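Local structure of tartronate semialdehyde reductase (Salmonella typhimurium, 1VPD) at residues T93-S99 and E119-V125; L245-L249 and T262-M266. The protein probably catalyses the NAD(P)H-dependent reduction of tartronate semialdehyde to D-glycerate, the last of three steps that lead there from galactarate. Residues are numbered along the deposited sequence.

Contact 1: T93-S99 and E119-V125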
loop_
_atom_site.group_PDB
_atom_site.type_symbol
_atom_site.label_atom_id
_atom_site.label_comp_id
_atom_site.label_asym_id
_atom_site.label_seq_id
_atom_site.Cartn_x
_atom_site.Cartn_y
_atom_site.Cartn_z
ATOM N N THR A 93 1.039 -3.984 24.412
ATOM C CA THR A 93 0.754 -4.535 23.093
ATOM C C THR A 93 1.125 -3.462 22.064
ATOM O O THR A 93 0.970 -2.283 22.344
ATOM C CB THR A 93 -0.747 -4.852 22.975
ATOM O OG1 THR A 93 -1.138 -5.847 23.936
ATOM C CG2 THR A 93 -1.076 -5.498 21.634
ATOM N N VAL A 94 1.603 -3.891 20.900
ATOM C CA VAL A 94 1.995 -2.979 19.824
ATOM C C VAL A 94 1.157 -3.252 18.584
ATOM O O VAL A 94 1.026 -4.405 18.171
ATOM C CB VAL A 94 3.474 -3.164 19.467
ATOM C CG1 VAL A 94 3.886 -2.245 18.297
ATOM C CG2 VAL A 94 4.380 -2.934 20.719
ATOM N N LEU A 95 0.613 -2.187 17.983
ATOM C CA LEU A 95 0.003 -2.254 16.655
ATOM C C LEU A 95 0.994 -1.689 15.649
ATOM O O LEU A 95 1.463 -0.558 15.821
ATOM C CB LEU A 95 -1.284 -1.444 16.588
ATOM C CG LEU A 95 -1.887 -1.206 15.187
ATOM C CD1 LEU A 95 -2.308 -2.504 14.537
ATOM C CD2 LEU A 95 -3.076 -0.262 15.297
ATOM N N ILE A 96 1.303 -2.476 14.631
ATOM C CA ILE A 96 2.048 -2.019 13.465
ATOM C C ILE A 96 1.038 -1.925 12.339
ATOM O O ILE A 96 0.665 -2.929 11.709
ATOM C CB ILE A 96 3.223 -2.956 13.109
ATOM C CG1 ILE A 96 4.176 -3.121 14.293
ATOM C CG2 ILE A 96 4.032 -2.416 11.914
ATOM C CD1 ILE A 96 5.297 -4.072 14.011
ATOM N N ASP A 97 0.539 -0.725 12.098
ATOM C CA ASP A 97 -0.400 -0.549 10.991
ATOM C C ASP A 97 0.398 -0.291 9.728
ATOM O O ASP A 97 1.110 0.712 9.631
ATOM C CB ASP A 97 -1.379 0.597 11.263
ATOM C CG ASP A 97 -2.399 0.769 10.155
ATOM O OD1 ASP A 97 -2.692 -0.230 9.419
ATOM O OD2 ASP A 97 -2.948 1.880 9.964
HETATM N N MSE A 98 0.280 -1.200 8.769
HETATM C CA MSE A 98 0.987 -1.120 7.502
HETATM C C MSE A 98 0.083 -0.634 6.363
HETATM O O MSE A 98 0.495 -0.607 5.199
HETATM C CB MSE A 98 1.623 -2.474 7.185
HETATM C CG MSE A 98 2.601 -2.907 8.316
HETATM SE SE MSE A 98 3.659 -4.487 7.993
HETATM C CE MSE A 98 5.141 -3.666 7.041
ATOM N N SER A 99 -1.122 -0.207 6.721
ATOM C CA SER A 99 -2.073 0.403 5.792
ATOM C C SER A 99 -1.588 1.778 5.358
ATOM O O SER A 99 -0.888 2.481 6.094
ATOM C CB SER A 99 -3.433 0.574 6.472
ATOM O OG SER A 99 -3.852 -0.608 7.148
ATOM N N GLU A 119 0.849 0.631 22.116
ATOM C CA GLU A 119 1.810 1.376 21.307
ATOM C C GLU A 119 1.463 1.201 19.838
ATOM O O GLU A 119 0.752 0.270 19.482
ATOM C CB GLU A 119 3.214 0.831 21.502
ATOM C CG GLU A 119 3.645 0.668 22.953
ATOM C CD GLU A 119 4.234 1.911 23.562
ATOM O OE1 GLU A 119 4.176 3.007 22.943
ATOM O OE2 GLU A 119 4.746 1.769 24.694
HETATM N N MSE A 120 2.004 2.069 18.986
HETATM C CA MSE A 120 1.672 2.018 17.553
HETATM C C MSE A 120 2.803 2.542 16.677
HETATM O O MSE A 120 3.447 3.552 17.006
HETATM C CB MSE A 120 0.394 2.812 17.259
HETATM C CG MSE A 120 -0.040 2.739 15.807
HETATM SE SE MSE A 120 -1.690 3.687 15.555
HETATM C CE MSE A 120 -1.831 3.690 13.662
ATOM N N LEU A 121 3.062 1.827 15.589
ATOM C CA LEU A 121 3.875 2.324 14.486
ATOM C C LEU A 121 2.984 2.438 13.247
ATOM O O LEU A 121 2.134 1.569 13.013
ATOM C CB LEU A 121 5.020 1.376 14.138
ATOM C CG LEU A 121 6.039 1.009 15.226
ATOM C CD1 LEU A 121 6.969 -0.068 14.715
ATOM C CD2 LEU A 121 6.782 2.247 15.623
ATOM N N ASP A 122 3.204 3.480 12.445
ATOM C CA ASP A 122 2.641 3.545 11.101
ATOM C C ASP A 122 3.730 3.173 10.108
ATOM O O ASP A 122 4.699 3.909 9.937
ATOM C CB ASP A 122 1.954 4.886 10.776
ATOM C CG ASP A 122 2.880 6.094 10.785
ATOM O OD1 ASP A 122 3.639 6.299 11.767
ATOM O OD2 ASP A 122 2.854 6.959 9.864
ATOM N N ALA A 123 3.585 1.995 9.502
ATOM C CA ALA A 123 4.611 1.392 8.652
ATOM C C ALA A 123 4.065 0.960 7.280
ATOM O O ALA A 123 4.113 -0.227 6.930
ATOM C CB ALA A 123 5.229 0.198 9.365
ATOM N N PRO A 124 3.552 1.913 6.500
ATOM C CA PRO A 124 3.104 1.614 5.143
ATOM C C PRO A 124 4.263 1.193 4.246
ATOM O O PRO A 124 5.453 1.336 4.580
ATOM C CB PRO A 124 2.472 2.937 4.670
ATOM C CG PRO A 124 3.130 3.986 5.493
ATOM C CD PRO A 124 3.380 3.338 6.832
ATOM N N VAL A 125 3.907 0.637 3.103
ATOM C CA VAL A 125 4.865 -0.031 2.248
ATOM C C VAL A 125 4.781 0.437 0.824
ATOM O O VAL A 125 3.762 1.006 0.395
ATOM C CB VAL A 125 4.685 -1.587 2.295
ATOM C CG1 VAL A 125 4.578 -2.085 3.723
ATOM C CG2 VAL A 125 3.461 -2.052 1.508
HETATM O O HOH W 1 0.833 0.501 2.720
#

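Contact 2: L245-L249 and T262-M266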
loop_
_atom_site.group_PDB
_atom_site.type_symbol
_atom_site.label_atom_id
_atom_site.label_comp_id
_atom_site.label_asym_id
_atom_site.label_seq_id
_atom_site.Cartn_x
_atom_site.Cartn_y
_atom_site.Cartn_z
ATOM N N LEU A 245 -4.130 9.860 -3.268
ATOM C CA LEU A 245 -3.947 11.216 -3.781
ATOM C C LEU A 245 -4.824 12.235 -3.052
ATOM O O LEU A 245 -4.393 13.376 -2.852
ATOM C CB LEU A 245 -4.146 11.319 -5.299
ATOM C CG LEU A 245 -3.221 10.473 -6.175
ATOM C CD1 LEU A 245 -3.327 10.984 -7.615
ATOM C CD2 LEU A 245 -1.757 10.481 -5.691
ATOM N N ALA A 246 -6.044 11.849 -2.676
ATOM C CA ALA A 246 -6.887 12.710 -1.853
ATOM C C ALA A 246 -6.182 13.064 -0.553
ATOM O O ALA A 246 -6.174 14.222 -0.144
ATOM C CB ALA A 246 -8.222 12.058 -1.572
ATOM N N ASN A 247 -5.574 12.070 0.090
ATOM C CA ASN A 247 -4.814 12.320 1.305
ATOM C C ASN A 247 -3.604 13.229 1.057
ATOM O O ASN A 247 -3.334 14.134 1.857
ATOM C CB ASN A 247 -4.390 11.001 1.954
ATOM C CG ASN A 247 -5.569 10.239 2.552
ATOM O OD1 ASN A 247 -6.648 10.823 2.831
ATOM N ND2 ASN A 247 -5.373 8.941 2.794
ATOM N N ALA A 248 -2.911 13.017 -0.066
ATOM C CA ALA A 248 -1.750 13.845 -0.399
ATOM C C ALA A 248 -2.156 15.297 -0.607
ATOM O O ALA A 248 -1.512 16.223 -0.103
ATOM C CB ALA A 248 -1.029 13.304 -1.606
ATOM N N LEU A 249 -3.247 15.498 -1.331
ATOM C CA LEU A 249 -3.750 16.843 -1.595
ATOM C C LEU A 249 -4.234 17.508 -0.318
ATOM O O LEU A 249 -3.959 18.688 -0.094
ATOM C CB LEU A 249 -4.861 16.785 -2.647
ATOM C CG LEU A 249 -4.327 16.532 -4.060
ATOM C CD1 LEU A 249 -5.424 15.951 -4.938
ATOM C CD2 LEU A 249 -3.780 17.771 -4.703
ATOM N N THR A 262 0.062 16.267 -9.187
ATOM C CA THR A 262 -0.829 15.378 -8.453
ATOM C C THR A 262 -2.280 15.819 -8.632
ATOM O O THR A 262 -3.168 14.993 -8.877
ATOM C CB THR A 262 -0.451 15.353 -6.950
ATOM O OG1 THR A 262 0.867 14.816 -6.768
ATOM C CG2 THR A 262 -1.370 14.447 -6.187
ATOM N N ALA A 263 -2.531 17.118 -8.528
ATOM C CA ALA A 263 -3.888 17.634 -8.732
ATOM C C ALA A 263 -4.396 17.274 -10.129
ATOM O O ALA A 263 -5.555 16.855 -10.290
ATOM C CB ALA A 263 -3.951 19.108 -8.494
ATOM N N ALA A 264 -3.535 17.392 -11.136
ATOM C CA ALA A 264 -3.910 17.013 -12.506
ATOM C C ALA A 264 -4.171 15.524 -12.636
ATOM O O ALA A 264 -5.192 15.122 -13.223
ATOM C CB ALA A 264 -2.859 17.449 -13.510
ATOM N N VAL A 265 -3.283 14.694 -12.104
ATOM C CA VAL A 265 -3.475 13.238 -12.235
ATOM C C VAL A 265 -4.702 12.758 -11.445
ATOM O O VAL A 265 -5.406 11.848 -11.887
ATOM C CB VAL A 265 -2.191 12.479 -11.900
ATOM C CG1 VAL A 265 -2.438 10.985 -11.849
ATOM C CG2 VAL A 265 -1.135 12.823 -12.929
HETATM N N MSE A 266 -5.010 13.418 -10.339
HETATM C CA MSE A 266 -6.251 13.155 -9.621
HETATM C C MSE A 266 -7.479 13.314 -10.516
HETATM O O MSE A 266 -8.357 12.438 -10.501
HETATM C CB MSE A 266 -6.393 14.023 -8.373
HETATM C CG MSE A 266 -7.777 14.026 -7.756
HETATM SE SE MSE A 266 -8.296 12.237 -7.102
HETATM C CE MSE A 266 -8.329 12.652 -5.206
#

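Contact 1: T93-S99 and E119-V125
Past Asp97 direct N-H...O hydrogen bonding between two parallel strands gives way to a water bridge: the water donates to Met98 O at 2.7 Å and accepts from Val125 N at 3.1 Å. Before that point the ladder is regular. Strands 94-97 and 119-122 run at 14°, and five backbone hydrogen bonds alternate across them, among them Leu95 N to Glu119 O (2.9 Å, N-H...O angle 175°) and Ala123 N to Asp97 O (2.8 Å, N-H...O angle 171°). Ile96 and Leu121 pack on one face (CG1 to CD1, 4.2 Å), against helix 145-156; Leu95 and Met120 meet on the other (CD2 to SE, 4.2 Å), against helix 103-114. Asp97 OD1 accepts from Ser99 N at 3.1 Å, an Asx turn, and from Ser99 OG at 2.6 Å, bending the chain after the strand. Val125 O is hydrogen-bonded to Lys175 NZ, the predicted catalytic lysine. Neighbouring parallel strands joined through helix 103-114 form a beta-alpha-beta unit of the Rossmann-type NAD-binding domain, with their C-terminal ends at the probable active site.

Contact 2: L245-L249 and T262-M266
Helix segments 245-249 and 262-266 run roughly antiparallel, at 146° between their N-to-C directions, and their axes come no closer than 10.2 Å. The nearest CA pairs, Leu245 with Met266 at 6.6 Å and Leu249 with Ala263 at 7.2 Å, put Leu245 and Leu249, one turn apart, along the facing side. That spacing leaves room for side chains, and the contact is apolar. Leu249 reaches Ala263 (CD2 to CB, 4.0 Å) and Met266 (CD1 to CB, 4.1 Å), while Leu245 CD2 lies 4.0 Å from the methyl CG2 of Thr262. Selenomethionine Met266 extends across the gap, bringing its CE to 3.7 Å from Ala246 CB, although the CA-to-CB bond of Ala246 points away. Together the segments bury 327 Å². Both belong to longer helices, 238-255 and 260-274, consecutive along the chain; Leu259, in the loop between them, touches Ala248 and Leu249. Helix 170-198 packs against both, with Leu176 touching Asn247, Val180 touching Thr262, and Leu184 and Ala187 touching Val265.

Overall arrangement
Both segments of contact 1 precede those of contact 2 along the chain; the contact centres are 24 Å apart and their nearest atoms about 8 Å, so they do not touch. They lie in different domains: contact 1 joins two strands of the mixed sheet in the NAD-binding domain, whereas contact 2 pairs two helices of the all-helical C-terminal part. Helix 170-198, which follows the last strand of the sheet, links the two regions. It carries Lys175, the predicted active-site residue, whose side chain is about 4 Å from that of Pro124 in contact 1 and about 10 Å from that of Leu245 in contact 2. This placement is consistent with an active site between the two domains.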